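Local coordinates for acyl-[acyl-carrier-protein]--UDP-N-acetylglucosamine O-acyltransferase (Leptospira interrogans, PDB 3I3A), which probably transfers a 3-hydroxyacyl chain from acyl carrier protein to UDP-N-acetylglucosamine, an early step in making lipid A, at residues K44-S49 with I63-Q68; N93-T98 with N115-H120; I129-A134 with F145-G150; A153-C158 with K171-V176. All coordinates share one frame; numbering follows the deposited sequence. Where two conformers were deposited one is given.

Contact 1: K44-S49 with I63-Q68; sequences KICAGS and IGVMPQ. With S2N (S-[2-({N-[(2R)-2-hydroxy-4-{[(S)-hydroxy(methoxy)phosphoryl]oxy}-3,3-dimethylbutanoyl]-beta-alanyl}amino)ethyl] (3R)-3-hydroxydodecanethioate), chain D.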
# COMPACT_ATOMS: atom_id res chain seq x y z
N LYS A 44 0.62 16.38 -10.79
CA LYS A 44 1.09 17.59 -10.12
C LYS A 44 2.62 17.67 -10.04
O LYS A 44 3.27 16.77 -9.51
CB LYS A 44 0.48 17.71 -8.72
CG LYS A 44 0.61 19.12 -8.12
CD LYS A 44 0.14 19.14 -6.67
CE LYS A 44 0.35 20.50 -6.01
NZ LYS A 44 -0.25 20.50 -4.64
N ILE A 45 3.16 18.74 -10.60
CA ILE A 45 4.59 19.02 -10.56
C ILE A 45 4.84 20.26 -9.71
O ILE A 45 4.44 21.38 -10.08
CB ILE A 45 5.20 19.21 -11.98
CG1 ILE A 45 4.79 18.09 -12.96
CG2 ILE A 45 6.72 19.39 -11.90
CD1 ILE A 45 5.42 16.70 -12.69
N CYS A 46 5.49 20.07 -8.56
CA CYS A 46 5.60 21.13 -7.56
C CYS A 46 6.83 21.98 -7.76
O CYS A 46 7.77 21.57 -8.44
CB CYS A 46 5.63 20.53 -6.15
SG CYS A 46 4.12 19.70 -5.70
N ALA A 47 6.82 23.17 -7.15
CA ALA A 47 7.98 24.05 -7.14
C ALA A 47 9.24 23.27 -6.73
O ALA A 47 9.21 22.48 -5.78
CB ALA A 47 7.76 25.23 -6.22
N GLY A 48 10.32 23.50 -7.47
CA GLY A 48 11.60 22.89 -7.16
C GLY A 48 11.93 21.74 -8.06
O GLY A 48 13.04 21.20 -8.00
N SER A 49 10.99 21.35 -8.91
CA SER A 49 11.18 20.19 -9.77
C SER A 49 12.09 20.50 -10.99
O SER A 49 11.80 21.40 -11.79
CB SER A 49 9.83 19.63 -10.21
OG SER A 49 9.13 19.02 -9.13
N ILE A 63 4.79 15.01 -7.96
CA ILE A 63 6.25 15.17 -7.99
C ILE A 63 6.69 16.41 -7.21
O ILE A 63 6.25 17.52 -7.49
CB ILE A 63 6.78 15.29 -9.46
CG1 ILE A 63 6.37 14.07 -10.31
CG2 ILE A 63 8.29 15.52 -9.49
CD1 ILE A 63 6.86 12.71 -9.82
N GLY A 64 7.56 16.20 -6.22
CA GLY A 64 8.08 17.29 -5.42
C GLY A 64 7.15 17.81 -4.34
O GLY A 64 7.29 18.95 -3.88
N VAL A 65 6.21 16.98 -3.90
CA VAL A 65 5.30 17.35 -2.81
C VAL A 65 6.08 17.58 -1.50
O VAL A 65 7.20 17.12 -1.36
CB VAL A 65 4.15 16.32 -2.64
CG1 VAL A 65 3.24 16.34 -3.86
CG2 VAL A 65 4.71 14.93 -2.45
N MET A 66 5.49 18.32 -0.56
CA MET A 66 6.13 18.62 0.74
C MET A 66 6.59 17.35 1.46
O MET A 66 5.88 16.35 1.44
CB MET A 66 5.18 19.40 1.64
CG MET A 66 4.83 20.79 1.15
SD MET A 66 6.23 21.91 1.28
CE MET A 66 5.60 23.41 0.51
N PRO A 67 7.81 17.37 2.05
CA PRO A 67 8.30 16.24 2.86
C PRO A 67 7.32 15.83 3.95
O PRO A 67 6.66 16.69 4.54
CB PRO A 67 9.58 16.79 3.47
CG PRO A 67 10.07 17.76 2.44
CD PRO A 67 8.82 18.43 1.95
N GLN A 68 7.23 14.53 4.20
CA GLN A 68 6.45 14.03 5.33
C GLN A 68 7.39 14.02 6.53
O GLN A 68 7.91 12.98 6.94
CB GLN A 68 5.80 12.67 5.01
CG GLN A 68 4.43 12.81 4.29
CD GLN A 68 3.97 11.62 3.42
OE1 GLN A 68 2.86 11.64 2.90
NE2 GLN A 68 4.83 10.60 3.24
CAA S2N D . 9.61 9.36 6.75
CAB S2N D . 8.89 10.05 5.60
CAC S2N D . 8.53 9.05 4.50
CAD S2N D . 7.63 7.95 5.08
CAE S2N D . 7.46 6.80 4.09
CAF S2N D . 7.10 5.50 4.82
CAG S2N D . 8.30 4.55 4.87
CAH S2N D . 8.19 3.59 6.06
CAI S2N D . 9.50 2.84 6.29
CAJ S2N D . 9.32 1.72 7.32
CAK S2N D . 10.66 1.37 7.98
CAL S2N D . 10.56 0.04 8.73
CAP S2N D . 9.73 7.69 8.93
CAQ S2N D . 9.13 6.33 8.58
CAS S2N D . 9.21 4.46 10.16
CAT S2N D . 10.10 3.42 10.83
CAU S2N D . 10.03 3.53 12.36
NAR S2N D . 9.84 5.27 9.31
OAM S2N D . 10.78 8.98 6.63
OAN S2N D . 7.83 9.73 3.45
OAY S2N D . 8.01 4.53 10.41
SAO S2N D . 8.77 9.10 8.27
CAW S2N D . 11.41 5.36 13.23
CAX S2N D . 12.64 4.45 13.12
NAV S2N D . 10.35 4.95 12.53
OAZ S2N D . 11.45 6.41 13.86
CBA S2N D . 13.08 4.02 14.52
CBB S2N D . 13.66 2.60 14.45
CBF S2N D . 16.03 -0.56 14.73
CBG S2N D . 11.87 4.03 15.46
CBH S2N D . 14.14 4.98 15.05
OBC S2N D . 14.74 2.45 15.38
OBE S2N D . 16.13 0.68 14.03
OBI S2N D . 12.32 3.30 12.34
OBJ S2N D . 16.75 3.23 13.88
OBK S2N D . 17.21 1.89 16.10
PBD S2N D . 16.21 2.06 14.84

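Contact 2: N93-T98 with N115-H120; sequences NIHKGT and NSHVGH. With S2N (S-[2-({N-[(2R)-2-hydroxy-4-{[(S)-hydroxy(methoxy)phosphoryl]oxy}-3,3-dimethylbutanoyl]-beta-alanyl}amino)ethyl] (3R)-3-hydroxydodecanethioate), chain D.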
# COMPACT_ATOMS: atom_id res chain seq x y z
N ASN A 93 4.38 8.85 -6.01
CA ASN A 93 4.50 9.99 -5.13
C ASN A 93 5.97 10.25 -4.80
O ASN A 93 6.62 9.44 -4.14
CB ASN A 93 3.68 9.69 -3.86
CG ASN A 93 3.54 10.87 -2.93
OD1 ASN A 93 4.40 11.75 -2.87
ND2 ASN A 93 2.44 10.90 -2.17
N ILE A 94 6.50 11.38 -5.27
CA ILE A 94 7.91 11.72 -5.04
C ILE A 94 8.01 13.00 -4.23
O ILE A 94 7.49 14.05 -4.62
CB ILE A 94 8.71 11.89 -6.37
CG1 ILE A 94 8.38 10.79 -7.41
CG2 ILE A 94 10.21 12.02 -6.10
CD1 ILE A 94 8.83 9.36 -7.05
N HIS A 95 8.70 12.92 -3.08
CA HIS A 95 8.85 14.06 -2.19
C HIS A 95 10.16 14.79 -2.43
O HIS A 95 11.17 14.16 -2.72
CB HIS A 95 8.74 13.60 -0.73
CG HIS A 95 7.36 13.20 -0.33
ND1 HIS A 95 6.81 13.50 0.89
CD2 HIS A 95 6.38 12.55 -1.02
CE1 HIS A 95 5.58 13.04 0.95
NE2 HIS A 95 5.29 12.47 -0.20
N LYS A 96 10.11 16.12 -2.33
CA LYS A 96 11.29 16.97 -2.46
C LYS A 96 12.15 16.90 -1.20
O LYS A 96 11.71 16.36 -0.18
CB LYS A 96 10.88 18.43 -2.74
CG LYS A 96 10.07 19.09 -1.62
CD LYS A 96 9.66 20.51 -1.99
CE LYS A 96 9.17 21.25 -0.76
NZ LYS A 96 8.51 22.52 -1.15
N GLY A 97 13.36 17.45 -1.28
CA GLY A 97 14.31 17.42 -0.16
C GLY A 97 13.98 18.36 0.99
O GLY A 97 12.99 19.08 0.96
N THR A 98 14.83 18.34 2.02
CA THR A 98 14.57 19.12 3.23
C THR A 98 15.53 20.28 3.45
O THR A 98 15.32 21.10 4.35
CB THR A 98 14.57 18.23 4.48
OG1 THR A 98 15.72 17.38 4.46
CG2 THR A 98 13.30 17.39 4.54
N ASN A 115 1.34 3.86 -7.25
CA ASN A 115 1.28 3.97 -5.80
C ASN A 115 2.63 3.88 -5.08
O ASN A 115 2.64 3.85 -3.86
CB ASN A 115 0.32 2.92 -5.20
CG ASN A 115 -1.10 3.40 -5.12
OD1 ASN A 115 -1.40 4.53 -5.48
ND2 ASN A 115 -2.00 2.53 -4.65
N SER A 116 3.73 3.81 -5.81
CA SER A 116 5.06 3.76 -5.17
C SER A 116 5.43 5.14 -4.62
O SER A 116 4.94 6.16 -5.10
CB SER A 116 6.14 3.20 -6.10
OG SER A 116 6.39 4.04 -7.22
N HIS A 117 6.28 5.15 -3.59
CA HIS A 117 6.62 6.36 -2.87
C HIS A 117 8.13 6.54 -2.64
O HIS A 117 8.82 5.61 -2.19
CB HIS A 117 5.88 6.39 -1.54
CG HIS A 117 6.35 7.47 -0.60
ND1 HIS A 117 6.14 8.81 -0.85
CD2 HIS A 117 7.00 7.40 0.58
CE1 HIS A 117 6.65 9.52 0.14
NE2 HIS A 117 7.17 8.69 1.03
N VAL A 118 8.64 7.73 -2.95
CA VAL A 118 10.03 8.10 -2.64
C VAL A 118 10.05 9.27 -1.64
O VAL A 118 9.68 10.40 -1.98
CB VAL A 118 10.81 8.45 -3.94
CG1 VAL A 118 12.20 9.03 -3.61
CG2 VAL A 118 10.95 7.23 -4.85
N GLY A 119 10.48 8.98 -0.40
CA GLY A 119 10.56 9.98 0.69
C GLY A 119 11.62 11.06 0.52
O GLY A 119 12.56 10.92 -0.28
N HIS A 120 11.47 12.14 1.29
CA HIS A 120 12.38 13.29 1.26
C HIS A 120 13.86 12.88 1.33
O HIS A 120 14.23 12.00 2.10
CB HIS A 120 12.03 14.31 2.36
CG HIS A 120 12.18 13.78 3.76
ND1 HIS A 120 13.39 13.80 4.44
CD2 HIS A 120 11.28 13.22 4.61
CE1 HIS A 120 13.22 13.26 5.63
NE2 HIS A 120 11.96 12.90 5.76
CAA S2N D . 9.61 9.36 6.75
CAB S2N D . 8.89 10.05 5.60
CAC S2N D . 8.53 9.05 4.50
CAD S2N D . 7.63 7.95 5.08
CAE S2N D . 7.46 6.80 4.09
CAF S2N D . 7.10 5.50 4.82
CAG S2N D . 8.30 4.55 4.87
CAH S2N D . 8.19 3.59 6.06
CAI S2N D . 9.50 2.84 6.29
CAJ S2N D . 9.32 1.72 7.32
CAK S2N D . 10.66 1.37 7.98
CAL S2N D . 10.56 0.04 8.73
CAP S2N D . 9.73 7.69 8.93
CAQ S2N D . 9.13 6.33 8.58
CAS S2N D . 9.21 4.46 10.16
CAT S2N D . 10.10 3.42 10.83
CAU S2N D . 10.03 3.53 12.36
NAR S2N D . 9.84 5.27 9.31
OAM S2N D . 10.78 8.98 6.63
OAN S2N D . 7.83 9.73 3.45
OAY S2N D . 8.01 4.53 10.41
SAO S2N D . 8.77 9.10 8.27
CAW S2N D . 11.41 5.36 13.23
CAX S2N D . 12.64 4.45 13.12
NAV S2N D . 10.35 4.95 12.53
OAZ S2N D . 11.45 6.41 13.86
CBA S2N D . 13.08 4.02 14.52
CBB S2N D . 13.66 2.60 14.45
CBF S2N D . 16.03 -0.56 14.73
CBG S2N D . 11.87 4.03 15.46
CBH S2N D . 14.14 4.98 15.05
OBC S2N D . 14.74 2.45 15.38
OBE S2N D . 16.13 0.68 14.03
OBI S2N D . 12.32 3.30 12.34
OBJ S2N D . 16.75 3.23 13.88
OBK S2N D . 17.21 1.89 16.10
PBD S2N D . 16.21 2.06 14.84

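Contact 3: I129-A134 with F145-G150; sequences ILTHGA and FAFISG. With S2N (S-[2-({N-[(2R)-2-hydroxy-4-{[(S)-hydroxy(methoxy)phosphoryl]oxy}-3,3-dimethylbutanoyl]-beta-alanyl}amino)ethyl] (3R)-3-hydroxydodecanethioate), chain B.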
# COMPACT_ATOMS: atom_id res chain seq x y z
N ILE A 129 14.01 -0.30 -10.18
CA ILE A 129 12.58 -0.56 -10.30
C ILE A 129 11.92 -0.52 -8.91
O ILE A 129 12.28 -1.28 -8.00
CB ILE A 129 12.30 -1.90 -11.05
CG1 ILE A 129 12.91 -1.86 -12.46
CG2 ILE A 129 10.79 -2.21 -11.11
CD1 ILE A 129 12.59 -3.04 -13.35
N LEU A 130 10.98 0.40 -8.75
CA LEU A 130 10.18 0.47 -7.53
C LEU A 130 8.80 -0.08 -7.84
O LEU A 130 7.99 0.56 -8.53
CB LEU A 130 10.11 1.92 -7.03
CG LEU A 130 9.72 2.23 -5.57
CD1 LEU A 130 10.51 1.38 -4.58
CD2 LEU A 130 9.93 3.69 -5.27
N THR A 131 8.53 -1.28 -7.36
CA THR A 131 7.29 -2.01 -7.67
C THR A 131 6.06 -1.45 -6.93
O THR A 131 6.20 -0.64 -6.02
CB THR A 131 7.53 -3.52 -7.47
OG1 THR A 131 8.65 -3.89 -8.29
CG2 THR A 131 6.31 -4.39 -7.84
N HIS A 132 4.88 -1.87 -7.38
CA HIS A 132 3.60 -1.32 -6.92
C HIS A 132 3.49 -1.24 -5.39
O HIS A 132 3.70 -2.22 -4.68
CB HIS A 132 2.45 -2.15 -7.48
CG HIS A 132 1.19 -1.36 -7.70
ND1 HIS A 132 0.84 -0.87 -8.93
CD2 HIS A 132 0.23 -0.96 -6.84
CE1 HIS A 132 -0.29 -0.20 -8.83
NE2 HIS A 132 -0.69 -0.25 -7.57
N GLY A 133 3.15 -0.06 -4.89
CA GLY A 133 2.88 0.13 -3.47
C GLY A 133 4.10 0.20 -2.56
O GLY A 133 3.94 0.34 -1.34
N ALA A 134 5.31 0.09 -3.12
CA ALA A 134 6.52 0.11 -2.30
C ALA A 134 6.86 1.52 -1.80
O ALA A 134 6.61 2.52 -2.49
CB ALA A 134 7.71 -0.53 -3.02
N PHE A 145 20.30 -0.37 -10.89
CA PHE A 145 19.75 -1.70 -11.22
C PHE A 145 19.25 -2.50 -10.02
O PHE A 145 19.27 -3.74 -10.04
CB PHE A 145 20.79 -2.54 -11.98
CG PHE A 145 20.98 -2.15 -13.42
CD1 PHE A 145 20.15 -2.67 -14.41
CD2 PHE A 145 21.98 -1.27 -13.79
CE1 PHE A 145 20.32 -2.33 -15.75
CE2 PHE A 145 22.15 -0.91 -15.13
CZ PHE A 145 21.33 -1.44 -16.11
N ALA A 146 18.81 -1.80 -8.98
CA ALA A 146 18.18 -2.44 -7.81
C ALA A 146 16.71 -2.72 -8.10
O ALA A 146 16.06 -1.96 -8.82
CB ALA A 146 18.32 -1.55 -6.58
N PHE A 147 16.20 -3.84 -7.58
CA PHE A 147 14.81 -4.18 -7.80
C PHE A 147 14.12 -4.31 -6.46
O PHE A 147 14.45 -5.18 -5.66
CB PHE A 147 14.67 -5.46 -8.63
CG PHE A 147 13.25 -5.82 -8.97
CD1 PHE A 147 12.75 -5.59 -10.24
CD2 PHE A 147 12.41 -6.40 -8.01
CE1 PHE A 147 11.42 -5.92 -10.56
CE2 PHE A 147 11.09 -6.74 -8.32
CZ PHE A 147 10.59 -6.50 -9.60
N ILE A 148 13.16 -3.42 -6.23
CA ILE A 148 12.37 -3.39 -5.01
C ILE A 148 10.99 -3.92 -5.36
O ILE A 148 10.28 -3.31 -6.16
CB ILE A 148 12.23 -1.94 -4.46
CG1 ILE A 148 13.61 -1.27 -4.24
CG2 ILE A 148 11.33 -1.89 -3.22
CD1 ILE A 148 14.49 -1.93 -3.20
N SER A 149 10.60 -5.04 -4.77
CA SER A 149 9.30 -5.66 -5.11
C SER A 149 8.10 -4.95 -4.47
O SER A 149 8.25 -3.93 -3.80
CB SER A 149 9.30 -7.16 -4.79
OG SER A 149 8.10 -7.79 -5.23
N GLY A 150 6.90 -5.49 -4.71
CA GLY A 150 5.67 -4.84 -4.27
C GLY A 150 5.51 -4.79 -2.76
O GLY A 150 5.86 -5.74 -2.06
CAA S2N B . 4.17 -7.32 -12.43
CAB S2N B . 3.24 -6.15 -12.77
CAC S2N B . 2.26 -5.89 -11.62
CAD S2N B . 3.05 -5.57 -10.34
CAE S2N B . 2.12 -5.56 -9.13
CAF S2N B . 2.91 -5.84 -7.84
CAG S2N B . 2.65 -7.26 -7.33
CAH S2N B . 3.81 -7.75 -6.47
CAI S2N B . 3.69 -9.26 -6.21
CAJ S2N B . 4.73 -9.71 -5.18
CAK S2N B . 5.03 -11.20 -5.32
CAL S2N B . 5.76 -11.74 -4.09
CAP S2N B . 6.23 -8.51 -11.06
CAQ S2N B . 6.03 -8.32 -9.56
CAS S2N B . 7.53 -9.40 -7.94
CAT S2N B . 7.94 -10.72 -7.29
CAU S2N B . 9.44 -10.98 -7.49
NAR S2N B . 6.55 -9.49 -8.84
OAM S2N B . 3.76 -8.48 -12.44
OAN S2N B . 1.43 -4.77 -11.96
OAY S2N B . 8.08 -8.34 -7.64
SAO S2N B . 5.85 -7.01 -12.03
CAW S2N B . 9.94 -11.85 -9.73
CAX S2N B . 9.52 -13.24 -9.26
NAV S2N B . 9.53 -10.85 -8.95
OAZ S2N B . 10.56 -11.69 -10.78
CBA S2N B . 10.76 -14.12 -9.09
CBB S2N B . 10.53 -15.11 -7.94
CBF S2N B . 10.17 -18.38 -5.73
CBG S2N B . 11.97 -13.25 -8.79
CBH S2N B . 11.01 -14.90 -10.39
OBC S2N B . 11.15 -16.37 -8.22
OBE S2N B . 9.48 -17.89 -6.88
OBI S2N B . 8.83 -13.14 -8.01
OBJ S2N B . 9.20 -17.59 -9.48
OBK S2N B . 11.22 -18.98 -8.53
PBD S2N B . 10.26 -17.70 -8.28

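Contact 4: A153-C158 with K171-V176; sequences AVHQFC and KVVQDV. With S2N (S-[2-({N-[(2R)-2-hydroxy-4-{[(S)-hydroxy(methoxy)phosphoryl]oxy}-3,3-dimethylbutanoyl]-beta-alanyl}amino)ethyl] (3R)-3-hydroxydodecanethioate), chain D.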
# COMPACT_ATOMS: atom_id res chain seq x y z
N ALA A 153 8.69 -1.90 2.42
CA ALA A 153 9.03 -0.68 3.12
C ALA A 153 10.54 -0.66 3.44
O ALA A 153 11.06 -1.60 4.04
CB ALA A 153 8.21 -0.56 4.38
N VAL A 154 11.22 0.41 3.04
CA VAL A 154 12.63 0.58 3.35
C VAL A 154 12.83 1.70 4.38
O VAL A 154 12.45 2.85 4.15
CB VAL A 154 13.51 0.79 2.09
CG1 VAL A 154 14.99 0.88 2.47
CG2 VAL A 154 13.29 -0.33 1.09
N HIS A 155 13.44 1.33 5.51
CA HIS A 155 13.74 2.23 6.60
C HIS A 155 14.68 3.36 6.16
O HIS A 155 15.55 3.17 5.29
CB HIS A 155 14.36 1.43 7.73
CG HIS A 155 14.41 2.14 9.05
ND1 HIS A 155 15.24 3.21 9.30
CD2 HIS A 155 13.76 1.89 10.21
CE1 HIS A 155 15.09 3.60 10.55
NE2 HIS A 155 14.19 2.82 11.12
N GLN A 156 14.51 4.53 6.77
CA GLN A 156 15.37 5.69 6.53
C GLN A 156 16.84 5.39 6.82
O GLN A 156 17.16 4.62 7.73
CB GLN A 156 14.87 6.92 7.30
CG GLN A 156 14.94 6.81 8.83
CD GLN A 156 13.66 6.27 9.45
OE1 GLN A 156 12.85 5.61 8.80
NE2 GLN A 156 13.49 6.55 10.74
N PHE A 157 17.70 6.00 6.00
CA PHE A 157 19.16 5.90 6.10
C PHE A 157 19.78 4.55 5.69
O PHE A 157 20.96 4.31 5.91
CB PHE A 157 19.66 6.36 7.47
CG PHE A 157 19.42 7.82 7.73
CD1 PHE A 157 20.21 8.79 7.11
CD2 PHE A 157 18.38 8.24 8.56
CE1 PHE A 157 19.99 10.15 7.33
CE2 PHE A 157 18.15 9.59 8.79
CZ PHE A 157 18.95 10.55 8.17
N CYS A 158 18.98 3.68 5.08
CA CYS A 158 19.49 2.43 4.53
C CYS A 158 20.06 2.65 3.13
O CYS A 158 19.65 3.55 2.40
CB CYS A 158 18.39 1.36 4.46
SG CYS A 158 17.79 0.75 6.06
N LYS A 171 10.40 -6.17 4.98
CA LYS A 171 10.58 -5.03 5.85
C LYS A 171 12.08 -4.81 6.00
O LYS A 171 12.76 -5.56 6.69
CB LYS A 171 9.90 -5.27 7.23
CG LYS A 171 10.02 -4.08 8.21
CD LYS A 171 10.04 -4.58 9.67
CE LYS A 171 10.13 -3.42 10.67
NZ LYS A 171 10.44 -3.88 12.06
N VAL A 172 12.58 -3.78 5.33
CA VAL A 172 14.02 -3.52 5.31
C VAL A 172 14.37 -2.48 6.36
O VAL A 172 13.90 -1.34 6.28
CB VAL A 172 14.49 -3.06 3.91
CG1 VAL A 172 16.00 -2.82 3.88
CG2 VAL A 172 14.09 -4.07 2.84
N VAL A 173 15.20 -2.88 7.33
CA VAL A 173 15.63 -1.99 8.41
C VAL A 173 17.14 -1.70 8.40
O VAL A 173 17.60 -0.81 9.11
CB VAL A 173 15.22 -2.54 9.80
CG1 VAL A 173 13.67 -2.47 9.99
CG2 VAL A 173 15.72 -3.95 10.01
N GLN A 174 17.88 -2.46 7.60
CA GLN A 174 19.33 -2.29 7.43
C GLN A 174 19.69 -2.41 5.94
O GLN A 174 18.80 -2.66 5.11
CB GLN A 174 20.11 -3.33 8.25
CG GLN A 174 20.13 -3.03 9.74
CD GLN A 174 20.96 -4.02 10.52
OE1 GLN A 174 20.52 -5.16 10.75
NE2 GLN A 174 22.14 -3.61 10.95
N ASP A 175 20.96 -2.23 5.60
CA ASP A 175 21.37 -2.14 4.20
C ASP A 175 21.08 -3.42 3.43
O ASP A 175 21.13 -4.52 3.98
CB ASP A 175 22.85 -1.79 4.08
CG ASP A 175 23.18 -0.37 4.56
OD1 ASP A 175 22.26 0.46 4.80
OD2 ASP A 175 24.39 -0.09 4.69
N VAL A 176 20.77 -3.25 2.15
CA VAL A 176 20.64 -4.35 1.21
C VAL A 176 21.94 -4.46 0.39
O VAL A 176 22.23 -3.58 -0.43
CB VAL A 176 19.44 -4.16 0.27
CG1 VAL A 176 19.37 -5.30 -0.76
CG2 VAL A 176 18.11 -4.07 1.06
CAA S2N D . 9.61 9.36 6.75
CAB S2N D . 8.89 10.05 5.60
CAC S2N D . 8.53 9.05 4.50
CAD S2N D . 7.63 7.95 5.08
CAE S2N D . 7.46 6.80 4.09
CAF S2N D . 7.10 5.50 4.82
CAG S2N D . 8.30 4.55 4.87
CAH S2N D . 8.19 3.59 6.06
CAI S2N D . 9.50 2.84 6.29
CAJ S2N D . 9.32 1.72 7.32
CAK S2N D . 10.66 1.37 7.98
CAL S2N D . 10.56 0.04 8.73
CAP S2N D . 9.73 7.69 8.93
CAQ S2N D . 9.13 6.33 8.58
CAS S2N D . 9.21 4.46 10.16
CAT S2N D . 10.10 3.42 10.83
CAU S2N D . 10.03 3.53 12.36
NAR S2N D . 9.84 5.27 9.31
OAM S2N D . 10.78 8.98 6.63
OAN S2N D . 7.83 9.73 3.45
OAY S2N D . 8.01 4.53 10.41
SAO S2N D . 8.77 9.10 8.27
CAW S2N D . 11.41 5.36 13.23
CAX S2N D . 12.64 4.45 13.12
NAV S2N D . 10.35 4.95 12.53
OAZ S2N D . 11.45 6.41 13.86
CBA S2N D . 13.08 4.02 14.52
CBB S2N D . 13.66 2.60 14.45
CBF S2N D . 16.03 -0.56 14.73
CBG S2N D . 11.87 4.03 15.46
CBH S2N D . 14.14 4.98 15.05
OBC S2N D . 14.74 2.45 15.38
OBE S2N D . 16.13 0.68 14.03
OBI S2N D . 12.32 3.30 12.34
OBJ S2N D . 16.75 3.23 13.88
OBK S2N D . 17.21 1.89 16.10
PBD S2N D . 16.21 2.06 14.84
O HOH W 1 23.06 2.36 6.43

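Contact 1: K44-S49 with I63-Q68
The carbonyl O of Cys46, the residue whose side chain rests against Gly64, takes two bonds from Ser49. Ser49 OG lies 3.0 Å from Cys46 O, and Ser49 N gives it a longer bond of 3.3 Å. Both donors come from the same face of the carbonyl plane. They close the type II turn from Cys46 to Ser49 and hold the hydroxyl near Ile63. Across the contact, Ile63 N bonds to Lys44 O at 2.8 Å. Cys46 N then bonds to Ile63 O at 2.9 Å. These two bonds pair Ile45 with Ile63 in parallel. The two strands are neighbouring rungs of the left-handed parallel beta-helix known for this enzyme family. Ile45 and Ile63 lie side by side and point the same way, with Ile45 CD1 3.7 Å from Ile63 CG1. On its other branch, Ile63 CG2 meets Ser49 OG at 3.6 Å. Cys46 SG stands beside its own backbone N (chi1 -65°), where it touches Val65 CG1 at 3.9 Å. Gly64 turns the corner at positive phi, close to Cys46 CB. Lys44 NZ forms a salt bridge with Glu40 of the second subunit. Beyond Val65 the chain runs out to Gln68, near the bound acyl thioester.

Contact 2: N93-T98 with N115-H120
Backbone bonds from Asn93 and His95 join segment 93-98 to segment 115-120 in parallel. Asn93 N donates to Ser116 O at 2.9 Å, Val118 N to Asn93 O at 2.9 Å, and His95 N to Val118 O at 2.9 Å. A weak bond from His117 ND1 also reaches Asn93 O.

The aromatic contact is T-shaped. His117 turns its edge to the face of His95, with the planes at 85° and the centroids 4.6 Å apart. His117 CE1 comes in toward the rim of the His95 ring, 3.3 Å from His95 CD2. The His117 side chain leaves its backbone N in the anti position (chi1 169°), and its NE2 reaches the ligand. There His117 NE2 shares a hydrogen bond of 2.7 Å with S2N OAN, the 3-hydroxyl of the bound acyl thioester.

Apolar groups meet on the side of the sheet that carries Ile94 and Val118. Ile94 CD1 lies 3.7 Å from Val118 CG2. Beyond the strands, Thr98 CG2 lies 3.6 Å from His120 ND1, while Thr98 OG1 bonds to Asp121.

The pair belongs to the left-handed beta-helix. Strand 62-63 follows on the 93-95 side, and strand 135-136 on the 117-118 side. His132 of the second subunit stacks on the His117 ring, so the acyl site lies at a subunit boundary.

Contact 3: I129-A134 with F145-G150
Strands 129-130 and 147-148 are successive rungs of the left-handed parallel beta-helix, and they end beside an acyl site shared between subunits. Ile129 N bonds to Ala146 O, and Ile148 N to Ile129 O. Ile148 O then accepts twice from Thr131. Thr131 N lies 2.9 Å from it, and Thr131 OG1 is closer at 2.7 Å, tilted 27° from the carbonyl plane. On one side of the sheet Leu130 and Ile148 lie side by side, with Leu130 CD1 3.6 Å from Ile148 CG2. On the other, Ile129 CB meets Phe147 CD1 at 3.8 Å. The same ring turns its edge to OAY of the acyl thioester. Ser149 OG also bonds to OAY, but its length of 2.5 Å is very short and so doubtful. His132 stacks on His117 of the third subunit, which bonds to the same ligand. Thr131 OG1 stands beside its backbone N (chi1 -56°), which leaves CG2 to face Gly150. Thr131 CG2 sits 3.4 Å from Gly150 N and 3.7 Å from ligand atom CAF.

Contact 4: A153-C158 with K171-V176
Ala153 to His155 pack closely against Val172, whereas the turn after them meets its partner partly through water. In the tight part, Val172 N bonds to Ala153 O at 3.0 Å and His155 N to Val172 O at 2.8 Å. His155 CB sits 3.2 Å from the same carbonyl O. Val154 and Val172 lie side by side, pointing the same way. Cys158 SG rests 3.4 Å from Val173 O. The looser end holds exposed Phe157. A water donates to Phe157 O at 2.9 Å and to Asp175 OD1 at 2.6 Å, linking the two segments. Asp175 OD2 bonds to Ser251.

The His155 ring is fixed in rotation by ND1, which bonds to Gln156 O in the plane of both groups. Its NE2 faces ligand atom OBI, too closely for the position to be trusted. Gln156 bends at chi2 (-92°) and brings OE1 to the ligand amide NAR, 3.1 Å away. These are the last two strands on one face of the left-handed beta-helix, with a turn lining the phosphopantetheine arm of the bound thioester.

In the fold
Following the chain from the N terminus, the four contacts come in series, and none nests in or crosses another. Each closes about one coil of the beta-helix. Contact 1 closes the coil through strands 49-51 and 56-57. A long loop follows before strand 80-82. Contact 2 closes the coil through 104-106 and 111-112, contact 3 that through 135-136 and 141-142, and contact 4 that through 159-160 and 165-166. Contacts 1, 2 and 4 lie on one sheet, contact 3 on another. Contacts 1 and 2 touch directly, as do contacts 2 and 3. Contacts 3 and 4 adjoin in sequence. Contacts 1, 2 and 4 reach one ligand, contact 3 another.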